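Local coordinates for protein DNA polymerase III subunit beta (Deinococcus radiodurans, PDB 4TRT) that probably tethers DNA polymerases and other proteins to DNA and confers processivity, acting as a ring-shaped head-to-tail homodimer around the duplex, at residues G93-V98 and K106-D111; Y173-R178 and M354-T359. All coordinates share one frame; numbering follows the deposited sequence.

Contact 1. Residues G93-V98 and K106-D111; sequences GQELSV and KLQTGD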
ATOM      1  N   GLY A  93      31.429  -6.287  24.599  1.00 55.58           N
ATOM      2  CA  GLY A  93      32.371  -5.977  23.526  1.00 57.62           C
ATOM      3  C   GLY A  93      31.685  -5.157  22.452  1.00 56.37           C
ATOM      4  O   GLY A  93      31.040  -4.151  22.760  1.00 58.44           O
ATOM      5  N   GLN A  94      31.793  -5.605  21.200  1.00 55.68           N
ATOM      6  CA  GLN A  94      31.153  -4.935  20.061  1.00 54.17           C
ATOM      7  C   GLN A  94      29.850  -5.638  19.623  1.00 49.51           C
ATOM      8  O   GLN A  94      29.461  -5.603  18.448  1.00 47.15           O
ATOM      9  CB  GLN A  94      32.143  -4.829  18.884  1.00 58.21           C
ATOM     10  CG  GLN A  94      33.230  -3.728  19.012  1.00 60.86           C
ATOM     11  CD  GLN A  94      32.901  -2.489  18.153  1.00 63.69           C
ATOM     12  OE1 GLN A  94      31.977  -1.697  18.445  1.00 58.87           O
ATOM     13  NE2 GLN A  94      33.653  -2.332  17.065  1.00 66.46           N
ATOM     14  N   GLU A  95      29.152  -6.232  20.584  1.00 44.93           N
ATOM     15  CA  GLU A  95      27.970  -7.005  20.290  1.00 44.15           C
ATOM     16  C   GLU A  95      26.808  -6.585  21.190  1.00 40.49           C
ATOM     17  O   GLU A  95      26.920  -6.652  22.407  1.00 40.23           O
ATOM     18  CB  GLU A  95      28.285  -8.486  20.494  1.00 47.59           C
ATOM     19  CG  GLU A  95      27.292  -9.417  19.830  1.00 49.39           C
ATOM     20  CD  GLU A  95      27.769 -10.863  19.825  1.00 51.51           C
ATOM     21  OE1 GLU A  95      27.621 -11.547  20.862  1.00 54.82           O
ATOM     22  OE2 GLU A  95      28.275 -11.306  18.780  1.00 51.24           O
ATOM     23  N   LEU A  96      25.716  -6.123  20.581  1.00 38.48           N
ATOM     24  CA  LEU A  96      24.471  -5.879  21.307  1.00 36.54           C
ATOM     25  C   LEU A  96      23.565  -7.110  21.248  1.00 37.27           C
ATOM     26  O   LEU A  96      23.154  -7.550  20.164  1.00 35.07           O
ATOM     27  CB  LEU A  96      23.714  -4.695  20.726  1.00 35.19           C
ATOM     28  CG  LEU A  96      22.394  -4.363  21.446  1.00 34.77           C
ATOM     29  CD1 LEU A  96      22.736  -3.705  22.776  1.00 34.65           C
ATOM     30  CD2 LEU A  96      21.470  -3.482  20.613  1.00 36.20           C
ATOM     31  N   SER A  97      23.235  -7.654  22.414  1.00 35.85           N
ATOM     32  CA  SER A  97      22.291  -8.756  22.494  1.00 35.29           C
ATOM     33  C   SER A  97      20.878  -8.206  22.713  1.00 34.90           C
ATOM     34  O   SER A  97      20.676  -7.291  23.523  1.00 33.77           O
ATOM     35  CB  SER A  97      22.693  -9.713  23.610  1.00 36.38           C
ATOM     36  OG  SER A  97      23.910 -10.339  23.264  1.00 37.99           O
ATOM     37  N   VAL A  98      19.910  -8.746  21.976  1.00 32.92           N
ATOM     38  CA  VAL A  98      18.515  -8.299  22.080  1.00 31.20           C
ATOM     39  C   VAL A  98      17.684  -9.569  22.297  1.00 33.35           C
ATOM     40  O   VAL A  98      17.655 -10.461  21.417  1.00 32.03           O
ATOM     41  CB  VAL A  98      18.051  -7.574  20.804  1.00 31.39           C
ATOM     42  CG1 VAL A  98      16.662  -6.982  20.990  1.00 27.43           C
ATOM     43  CG2 VAL A  98      19.049  -6.497  20.372  1.00 29.87           C
ATOM     44  N   LYS A 106      21.832 -10.971  18.080  1.00 38.11           N
ATOM     45  CA  LYS A 106      23.086 -10.247  18.301  1.00 40.45           C
ATOM     46  C   LYS A 106      23.313  -9.301  17.142  1.00 40.74           C
ATOM     47  O   LYS A 106      23.297  -9.741  16.001  1.00 41.80           O
ATOM     48  CB  LYS A 106      24.300 -11.194  18.354  1.00 43.00           C
ATOM     49  CG  LYS A 106      24.167 -12.442  19.198  1.00 47.32           C
ATOM     50  CD  LYS A 106      23.995 -12.157  20.671  1.00 46.57           C
ATOM     51  CE  LYS A 106      24.199 -13.439  21.470  1.00 51.19           C
ATOM     52  NZ  LYS A 106      23.594 -13.358  22.823  1.00 51.08           N
ATOM     53  N   LEU A 107      23.532  -8.019  17.425  1.00 38.46           N
ATOM     54  CA  LEU A 107      23.928  -7.046  16.406  1.00 38.33           C
ATOM     55  C   LEU A 107      25.352  -6.544  16.664  1.00 40.29           C
ATOM     56  O   LEU A 107      25.698  -6.188  17.796  1.00 36.07           O
ATOM     57  CB  LEU A 107      23.020  -5.815  16.421  1.00 40.14           C
ATOM     58  CG  LEU A 107      21.603  -5.846  15.892  1.00 42.94           C
ATOM     59  CD1 LEU A 107      20.780  -6.732  16.815  1.00 48.76           C
ATOM     60  CD2 LEU A 107      21.041  -4.428  15.854  1.00 44.80           C
ATOM     61  N   GLN A 108      26.166  -6.512  15.611  1.00 40.14           N
ATOM     62  CA  GLN A 108      27.457  -5.846  15.677  1.00 40.78           C
ATOM     63  C   GLN A 108      27.255  -4.348  15.855  1.00 36.89           C
ATOM     64  O   GLN A 108      26.470  -3.744  15.140  1.00 36.59           O
ATOM     65  CB  GLN A 108      28.261  -6.106  14.403  1.00 45.92           C
ATOM     66  CG  GLN A 108      28.825  -7.514  14.353  1.00 51.55           C
ATOM     67  CD  GLN A 108      29.836  -7.804  15.452  1.00 55.12           C
ATOM     68  OE1 GLN A 108      30.900  -7.179  15.538  1.00 62.92           O
ATOM     69  NE2 GLN A 108      29.504  -8.770  16.300  1.00 58.06           N
ATOM     70  N   THR A 109      27.935  -3.766  16.833  1.00 36.54           N
ATOM     71  CA  THR A 109      27.853  -2.329  17.080  1.00 36.22           C
ATOM     72  C   THR A 109      28.924  -1.617  16.264  1.00 38.10           C
ATOM     73  O   THR A 109      29.878  -2.244  15.816  1.00 38.78           O
ATOM     74  CB  THR A 109      28.070  -2.008  18.566  1.00 36.33           C
ATOM     75  OG1 THR A 109      29.311  -2.576  18.980  1.00 39.80           O
ATOM     76  CG2 THR A 109      26.959  -2.597  19.416  1.00 34.32           C
ATOM     77  N   GLY A 110      28.781  -0.302  16.108  1.00 37.90           N
ATOM     78  CA  GLY A 110      29.680   0.490  15.279  1.00 39.96           C
ATOM     79  C   GLY A 110      30.625   1.367  16.071  1.00 42.20           C
ATOM     80  O   GLY A 110      30.826   1.181  17.277  1.00 41.45           O
ATOM     81  N   ASP A 111      31.206   2.335  15.376  1.00 46.24           N
ATOM     82  CA  ASP A 111      32.225   3.209  15.956  1.00 47.20           C
ATOM     83  C   ASP A 111      31.555   4.401  16.641  1.00 45.72           C
ATOM     84  O   ASP A 111      31.466   5.470  16.070  1.00 46.24           O
ATOM     85  CB  ASP A 111      33.183   3.668  14.848  1.00 48.98           C
ATOM     86  CG  ASP A 111      34.430   4.369  15.383  1.00 52.63           C
ATOM     87  OD1 ASP A 111      34.614   4.468  16.616  1.00 53.17           O
ATOM     88  OD2 ASP A 111      35.235   4.810  14.543  1.00 53.75           O
TER

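Contact 2. Residues Y173-R178 and M354-T359; sequences YRVAIR and MAVMVT. Unlike the reference sequence in segment 354-359: M354 (reference Tyr), A355 (reference Gly), V356 (reference Gly), M357 (reference His), V358 (reference Gly), T359 (reference His).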
ATOM      1  N   TYR A 173       1.007  32.989  -4.927  1.00 44.48           N
ATOM      2  CA  TYR A 173      -0.295  33.075  -5.596  1.00 45.06           C
ATOM      3  C   TYR A 173      -1.370  32.424  -4.727  1.00 42.27           C
ATOM      4  O   TYR A 173      -2.263  33.127  -4.222  1.00 40.89           O
ATOM      5  CB  TYR A 173      -0.231  32.409  -6.975  1.00 46.55           C
ATOM      6  CG  TYR A 173       0.812  33.005  -7.887  1.00 49.87           C
ATOM      7  CD1 TYR A 173       2.138  32.564  -7.850  1.00 51.92           C
ATOM      8  CD2 TYR A 173       0.480  34.005  -8.794  1.00 54.49           C
ATOM      9  CE1 TYR A 173       3.102  33.108  -8.689  1.00 54.03           C
ATOM     10  CE2 TYR A 173       1.438  34.560  -9.633  1.00 55.37           C
ATOM     11  CZ  TYR A 173       2.744  34.110  -9.574  1.00 55.21           C
ATOM     12  OH  TYR A 173       3.688  34.652 -10.417  1.00 57.56           O
ATOM     13  N   ARG A 174      -1.292  31.104  -4.538  1.00 39.30           N
ATOM     14  CA  ARG A 174      -2.161  30.466  -3.537  1.00 37.69           C
ATOM     15  C   ARG A 174      -1.574  30.616  -2.140  1.00 35.39           C
ATOM     16  O   ARG A 174      -0.371  30.725  -1.969  1.00 35.95           O
ATOM     17  CB  ARG A 174      -2.451  29.003  -3.844  1.00 38.65           C
ATOM     18  CG  ARG A 174      -1.254  28.077  -3.814  1.00 40.63           C
ATOM     19  CD  ARG A 174      -1.735  26.679  -4.117  1.00 42.22           C
ATOM     20  NE  ARG A 174      -0.675  25.686  -4.204  1.00 41.59           N
ATOM     21  CZ  ARG A 174      -0.890  24.367  -4.189  1.00 42.12           C
ATOM     22  NH1 ARG A 174      -2.119  23.881  -4.074  1.00 42.03           N
ATOM     23  NH2 ARG A 174       0.128  23.525  -4.272  1.00 41.49           N
ATOM     24  N   VAL A 175      -2.457  30.589  -1.144  1.00 35.44           N
ATOM     25  CA  VAL A 175      -2.094  30.788   0.242  1.00 34.17           C
ATOM     26  C   VAL A 175      -2.929  29.827   1.081  1.00 33.85           C
ATOM     27  O   VAL A 175      -4.112  29.590   0.784  1.00 33.47           O
ATOM     28  CB  VAL A 175      -2.418  32.231   0.716  1.00 36.35           C
ATOM     29  CG1 VAL A 175      -1.761  32.480   2.065  1.00 37.05           C
ATOM     30  CG2 VAL A 175      -1.970  33.275  -0.311  1.00 37.66           C
ATOM     31  N   ALA A 176      -2.319  29.284   2.126  1.00 32.03           N
ATOM     32  CA  ALA A 176      -3.033  28.490   3.124  1.00 32.34           C
ATOM     33  C   ALA A 176      -2.664  29.052   4.487  1.00 33.02           C
ATOM     34  O   ALA A 176      -1.484  29.297   4.755  1.00 33.06           O
ATOM     35  CB  ALA A 176      -2.640  27.029   3.025  1.00 30.87           C
ATOM     36  N   ILE A 177      -3.683  29.246   5.320  1.00 33.69           N
ATOM     37  CA  ILE A 177      -3.561  29.848   6.648  1.00 35.39           C
ATOM     38  C   ILE A 177      -4.350  29.017   7.640  1.00 35.65           C
ATOM     39  O   ILE A 177      -5.462  28.574   7.345  1.00 35.20           O
ATOM     40  CB  ILE A 177      -4.162  31.273   6.649  1.00 37.32           C
ATOM     41  CG1 ILE A 177      -3.403  32.188   5.682  1.00 35.97           C
ATOM     42  CG2 ILE A 177      -4.213  31.882   8.062  1.00 39.72           C
ATOM     43  CD1 ILE A 177      -4.146  33.468   5.387  1.00 36.87           C
ATOM     44  N   ARG A 178      -3.769  28.767   8.814  1.00 35.07           N
ATOM     45  CA  ARG A 178      -4.547  28.272   9.933  1.00 36.42           C
ATOM     46  C   ARG A 178      -4.144  28.977  11.226  1.00 38.85           C
ATOM     47  O   ARG A 178      -2.961  29.011  11.571  1.00 37.09           O
ATOM     48  CB  ARG A 178      -4.410  26.763  10.090  1.00 37.60           C
ATOM     49  CG  ARG A 178      -5.397  26.206  11.118  1.00 41.17           C
ATOM     50  CD  ARG A 178      -6.017  24.892  10.690  1.00 42.30           C
ATOM     51  NE  ARG A 178      -7.171  24.561  11.523  1.00 43.91           N
ATOM     52  CZ  ARG A 178      -7.941  23.491  11.355  1.00 44.77           C
ATOM     53  NH1 ARG A 178      -7.708  22.636  10.369  1.00 44.11           N
ATOM     54  NH2 ARG A 178      -8.968  23.291  12.171  1.00 47.91           N
ATOM     55  N   MET A 354      -8.186  28.853   6.256  1.00 37.28           N
ATOM     56  CA  MET A 354      -8.575  29.589   5.069  1.00 38.71           C
ATOM     57  C   MET A 354      -7.580  29.282   3.947  1.00 35.66           C
ATOM     58  O   MET A 354      -6.375  29.251   4.192  1.00 31.65           O
ATOM     59  CB  MET A 354      -8.533  31.068   5.426  1.00 44.11           C
ATOM     60  CG  MET A 354      -8.886  32.047   4.337  1.00 52.40           C
ATOM     61  SD  MET A 354      -8.364  33.699   4.867  1.00 55.79           S
ATOM     62  CE  MET A 354      -8.695  33.667   6.617  1.00 55.59           C
ATOM     63  N   ALA A 355      -8.102  29.070   2.750  1.00 33.55           N
ATOM     64  CA  ALA A 355      -7.293  28.880   1.547  1.00 35.31           C
ATOM     65  C   ALA A 355      -7.615  30.014   0.576  1.00 35.23           C
ATOM     66  O   ALA A 355      -8.781  30.366   0.396  1.00 32.87           O
ATOM     67  CB  ALA A 355      -7.599  27.545   0.885  1.00 33.07           C
ATOM     68  N   VAL A 356      -6.579  30.575  -0.044  1.00 35.98           N
ATOM     69  CA  VAL A 356      -6.753  31.501  -1.146  1.00 36.29           C
ATOM     70  C   VAL A 356      -6.293  30.785  -2.402  1.00 37.05           C
ATOM     71  O   VAL A 356      -5.188  30.221  -2.441  1.00 35.76           O
ATOM     72  CB  VAL A 356      -5.943  32.798  -0.955  1.00 37.60           C
ATOM     73  CG1 VAL A 356      -6.082  33.721  -2.178  1.00 37.86           C
ATOM     74  CG2 VAL A 356      -6.384  33.505   0.317  1.00 39.79           C
ATOM     75  N   MET A 357      -7.164  30.796  -3.403  1.00 36.86           N
ATOM     76  CA  MET A 357      -6.938  30.151  -4.689  1.00 42.50           C
ATOM     77  C   MET A 357      -6.919  31.191  -5.787  1.00 40.76           C
ATOM     78  O   MET A 357      -7.762  32.085  -5.793  1.00 39.19           O
ATOM     79  CB  MET A 357      -8.129  29.251  -5.000  1.00 45.41           C
ATOM     80  CG  MET A 357      -8.170  27.953  -4.228  1.00 49.07           C
ATOM     81  SD  MET A 357      -7.599  26.536  -5.173  1.00 46.56           S
ATOM     82  CE  MET A 357      -7.799  26.932  -6.913  1.00 49.22           C
ATOM     83  N   VAL A 358      -5.998  31.053  -6.728  1.00 40.88           N
ATOM     84  CA  VAL A 358      -6.017  31.839  -7.948  1.00 39.70           C
ATOM     85  C   VAL A 358      -6.716  31.072  -9.069  1.00 38.83           C
ATOM     86  O   VAL A 358      -6.762  29.847  -9.040  1.00 36.34           O
ATOM     87  CB  VAL A 358      -4.589  32.224  -8.379  1.00 44.25           C
ATOM     88  CG1 VAL A 358      -3.903  33.002  -7.249  1.00 42.41           C
ATOM     89  CG2 VAL A 358      -3.772  30.999  -8.798  1.00 40.33           C
ATOM     90  N   THR A 359      -7.292  31.800 -10.030  1.00 40.83           N
ATOM     91  CA  THR A 359      -7.916  31.179 -11.208  1.00 39.45           C
ATOM     92  C   THR A 359      -6.841  30.848 -12.259  1.00 42.93           C
ATOM     93  O   THR A 359      -5.739  31.392 -12.209  1.00 42.29           O
ATOM     94  CB  THR A 359      -9.010  32.092 -11.830  1.00 40.37           C
ATOM     95  OG1 THR A 359      -8.465  33.372 -12.160  1.00 41.35           O
ATOM     96  CG2 THR A 359     -10.173  32.281 -10.873  1.00 37.67           C
TER

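Contact 1. Residues G93-V98 and K106-D111
L96 and L107 form the hydrogen-bonded pair, side chains on one face, through two 2.8 Å bonds, L96 N to L107 O and L107 N to L96 O, in the antiparallel beta hairpin of strands 95-100 and 103-108 in the N-terminal domain. This is the tight side: both leucines and V98 lie on F75 of helix 72-81, and V98 CG2 meets L107 CD1 at 4.0 Å. On the other face E95, K106 and Q108 make the more open, polar side, though S97 among them is buried. There K106 CB lies 3.8 Å from E95 CG. The bend at chi2 (-64°) brings K106 CD to 3.2 Å from S97 OG, and NZ bonds the same OG at 3.1 Å. The ammonium also forms a salt bridge with D104, while the backbone of K106 pairs with a strand of the second subunit, continuing the sheet. An alanine here would probably leave S97 OG and the D104 carboxylate without their ammonium partner and take the outer methylenes from beside E95 OE1, though CB would still touch E95. Past the last bridge, E95 with Q108, T109 CG2 approaches L96 CB at 4.1 Å, and T109 N bonds Q94 O at 2.9 Å from 44° above the carbonyl plane.

Contact 2. Residues Y173-R178 and M354-T359
V175 and V356 sit opposite each other in the ladder as a hydrogen-bonded antiparallel pair, at the seam where strand 175-181 of the central domain meets strand 353-357, beside which strands 342-346, 330-335 and 248-253 follow in order across one continuous sheet. Four backbone bonds close the seam. V175 N gives to V356 O and V356 N to V175 O, the latter at 2.8 Å; I177 and M354 repeat the exchange two residues along, and I177 N meets M354 O at 2.9 Å nearly in line with the carbonyl. Between these pairs, CA-H...O contacts join the chains, among them A355 CA to V175 O at 3.3 Å.

Apolar contacts lie mainly on the face of V175, I177, M354 and V356. The two valines lie side by side and point the same way, CB of V175 3.9 Å from CB of V356. I177 CD1 comes 4.3 Å from M354 SD, a looser touch. Beyond the ladder, V358 CG1, anti to its own carbonyl carbon (chi1 -58°), packs 3.7 Å from Y173 CB and also rests near the Y173 carbonyl.

The opposite face carries A176 and A355, both small and both touching Y142. One polar side-chain link leaves the contact: R174 holds CG between its backbone N and carbonyl carbon (chi1 64°), and its extended chain ends in a salt bridge to D322 of helix 317-324.

The chemistry implies a join between domains made by main-chain bonds and apolar side chains (two valines, an isoleucine and a methionine), with R174 adding a charged tie from the central-domain strand to a helix of the C-terminal domain.

Contacts 1 and 2 lie on opposite sides of the chain's centre, their own centres 52 Å apart and their nearest atoms about 40 Å apart, so neither touches the other. The centre of contact 1 lies about 35 Å, and that of contact 2 about 17 Å, from the centre of the chain. Both belong to antiparallel sheets that run past a boundary: the sheet of 93-98 and 106-111 passes into the second subunit, and that of 173-178 and 354-359 passes between domains of one chain. Contact 1 forms the hairpin whose strand 103-108 pairs with the second subunit, whereas contact 2 is itself the junction between domains.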